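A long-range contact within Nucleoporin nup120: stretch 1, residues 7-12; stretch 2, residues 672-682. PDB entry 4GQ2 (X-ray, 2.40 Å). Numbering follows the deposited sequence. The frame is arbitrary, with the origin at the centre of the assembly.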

# COMPACT_ATOMS: atom_id res chain seq x y z
N HIS A 7 18.40 -5.33 -8.89
CA HIS A 7 18.52 -4.16 -8.04
C HIS A 7 17.24 -3.82 -7.32
O HIS A 7 16.16 -4.23 -7.73
N ALA A 8 17.40 -3.12 -6.21
CA ALA A 8 16.28 -2.55 -5.49
C ALA A 8 16.27 -1.06 -5.78
O ALA A 8 17.26 -0.38 -5.53
N VAL A 9 15.15 -0.56 -6.30
CA VAL A 9 15.03 0.82 -6.74
C VAL A 9 14.20 1.63 -5.74
O VAL A 9 13.13 1.21 -5.33
N VAL A 10 14.71 2.80 -5.35
CA VAL A 10 13.93 3.74 -4.54
C VAL A 10 13.92 5.11 -5.22
O VAL A 10 14.98 5.68 -5.48
N PRO A 11 12.72 5.63 -5.53
CA PRO A 11 12.64 6.96 -6.10
C PRO A 11 13.14 7.98 -5.09
O PRO A 11 12.96 7.80 -3.88
N ILE A 12 13.78 9.03 -5.57
CA ILE A 12 14.28 10.09 -4.71
C ILE A 12 13.22 11.19 -4.61
O ILE A 12 13.30 12.22 -5.28
N LEU A 672 14.87 5.08 8.27
CA LEU A 672 13.67 5.05 7.45
C LEU A 672 13.98 4.49 6.06
O LEU A 672 13.24 3.65 5.55
N PHE A 673 15.09 4.94 5.48
CA PHE A 673 15.50 4.48 4.16
C PHE A 673 15.67 2.97 4.08
O PHE A 673 15.34 2.34 3.06
N LEU A 674 16.18 2.37 5.16
CA LEU A 674 16.26 0.92 5.25
C LEU A 674 14.88 0.26 5.16
O LEU A 674 14.67 -0.66 4.37
N CYS A 675 13.95 0.74 5.97
CA CYS A 675 12.58 0.24 5.97
C CYS A 675 11.95 0.34 4.59
O CYS A 675 11.33 -0.62 4.12
N ALA A 676 12.13 1.48 3.93
CA ALA A 676 11.62 1.68 2.57
C ALA A 676 12.23 0.68 1.58
O ALA A 676 11.54 0.13 0.74
N SER A 677 13.54 0.45 1.71
CA SER A 677 14.26 -0.44 0.81
C SER A 677 13.79 -1.88 0.97
O SER A 677 13.49 -2.56 -0.02
N VAL A 678 13.72 -2.33 2.22
CA VAL A 678 13.27 -3.68 2.55
C VAL A 678 11.84 -3.92 2.04
O VAL A 678 11.58 -4.94 1.40
N ALA A 679 10.95 -2.96 2.31
CA ALA A 679 9.55 -3.04 1.86
C ALA A 679 9.42 -3.23 0.36
O ALA A 679 8.59 -4.01 -0.10
N ARG A 680 10.25 -2.53 -0.42
CA ARG A 680 10.19 -2.65 -1.88
C ARG A 680 10.65 -4.02 -2.35
O ARG A 680 10.01 -4.63 -3.20
N VAL A 681 11.75 -4.51 -1.77
CA VAL A 681 12.24 -5.85 -2.10
C VAL A 681 11.23 -6.93 -1.68
O VAL A 681 10.93 -7.83 -2.46
N LEU A 682 10.70 -6.82 -0.45
CA LEU A 682 9.65 -7.74 0.02
C LEU A 682 8.44 -7.78 -0.92
O LEU A 682 8.01 -8.86 -1.32

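A strand laid across a helix presents every second side chain to it, and the contact between residues 7-12 and 672-682 of nup120 is a compact example of that rule. The two segments, more than 660 residues apart in sequence, approach to 8.2 Å between axes, with their N-to-C directions at 125°. Alternation along the strand sorts the side chains: Ala 8 and Val 10 point toward the helix, whereas His 7 and Val 9 point away and keep their side chains out of the contact.

The two inward residues divide the helix surface between them. Ala 8 sits opposite Val 681, their CA atoms 6.2 Å apart, and its CB lies 3.5 Å from CG2 of Val 681. Here the strand contributes only a methyl group, and the short backbone separation leaves little space between them. Val 681 holds the t rotamer common for valine in helices; its CA-to-CB bond runs sideways, so that it is the CG2 branch that reaches Ala 8.

Val 10, also t, enters where Phe 673, Ser 677 and Arg 680 line the helix. Its CB is 4.0 Å from CE1 of Phe 673. The CA-to-CB bond of Phe 673 is directed sideways, but a t chi1 and a chi2 of 69° bring the end of the ring nearer the strand, one turn before Ser 677. CG2 of Val 10 lies 3.9 Å from OG of Ser 677 and 3.8 Å from CD of Arg 680. The serine hydroxyl can border this methyl without losing its polar partner: in the m rotamer, OG donates a 2.8 Å hydrogen bond to O of Phe 673, back along its own helix.

Arg 680 shows how a long charged side chain can serve as packing material. From an m chi1, its chi2 and chi3 are both t, so the aliphatic part extends past Val 10, and a chi4 of -91° turns the guanidinium out of line with that chain. CD of Arg 680 comes within 3.2 Å of O of Val 9, a close contact with a carbon atom rather than a hydrogen bond. Farther out, CD of Pro 11 lies over one face of the guanidinium, 3.5 Å from CZ of Arg 680, bringing the proline ring against the flat group.

No hydrogen bond joins the two stretches. The 318 Å² buried between them, both sides summed, rests on shape and van der Waals contact, with Val 10 and Arg 680 contributing most.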

# COMPACT_ATOMS: atom_id res chain seq x y z
CB HIS A 7 19.09 -2.97 -8.82
CG HIS A 7 18.22 -2.46 -9.95
ND1 HIS A 7 17.25 -3.20 -10.51
CD2 HIS A 7 18.24 -1.25 -10.63
CE1 HIS A 7 16.65 -2.49 -11.49
NE2 HIS A 7 17.26 -1.29 -11.56
CB ALA A 8 16.42 -2.80 -4.00
CB VAL A 9 14.36 0.90 -8.14
CG1 VAL A 9 14.17 2.34 -8.57
CG2 VAL A 9 15.18 0.15 -9.18
CB VAL A 10 14.47 3.85 -3.09
CG1 VAL A 10 13.57 4.74 -2.24
CG2 VAL A 10 14.56 2.48 -2.44
CB PRO A 11 11.13 7.16 -6.33
CG PRO A 11 10.58 5.78 -6.43
CD PRO A 11 11.39 4.99 -5.45
CB ILE A 12 15.63 10.63 -5.20
CG1 ILE A 12 16.65 9.50 -5.24
CG2 ILE A 12 16.14 11.73 -4.28
CD1 ILE A 12 17.90 9.86 -5.99
CB LEU A 672 13.04 6.44 7.35
CG LEU A 672 12.40 6.93 8.66
CD1 LEU A 672 12.06 8.41 8.55
CD2 LEU A 672 11.19 6.07 9.06
CB PHE A 673 16.76 5.21 3.68
CG PHE A 673 17.21 4.80 2.31
CD1 PHE A 673 16.47 5.13 1.18
CD2 PHE A 673 18.37 4.06 2.14
CE1 PHE A 673 16.89 4.75 -0.08
CE2 PHE A 673 18.79 3.67 0.89
CZ PHE A 673 18.05 4.01 -0.23
CB LEU A 674 16.97 0.46 6.52
CG LEU A 674 17.11 -1.06 6.42
CD1 LEU A 674 18.52 -1.49 6.06
CD2 LEU A 674 16.62 -1.74 7.68
CB CYS A 675 11.72 1.00 6.99
SG CYS A 675 12.32 0.82 8.68
CB ALA A 676 11.87 3.10 2.11
CB SER A 677 15.76 -0.34 1.07
OG SER A 677 16.22 0.97 0.77
CB VAL A 678 13.37 -3.95 4.06
CG1 VAL A 678 12.65 -5.24 4.43
CG2 VAL A 678 14.83 -4.02 4.49
CB ALA A 679 8.76 -1.82 2.32
CB ARG A 680 10.97 -1.51 -2.55
CG ARG A 680 10.25 -0.17 -2.42
CD ARG A 680 11.04 1.03 -2.93
NE ARG A 680 10.23 2.25 -2.80
CZ ARG A 680 9.42 2.73 -3.74
NH1 ARG A 680 9.32 2.13 -4.93
NH2 ARG A 680 8.72 3.83 -3.50
CB VAL A 681 13.64 -6.13 -1.50
CG1 VAL A 681 14.02 -7.59 -1.67
CG2 VAL A 681 14.68 -5.23 -2.14
CB LEU A 682 9.20 -7.40 1.45
CG LEU A 682 10.20 -7.77 2.55
CD1 LEU A 682 9.70 -7.33 3.91
CD2 LEU A 682 10.53 -9.26 2.53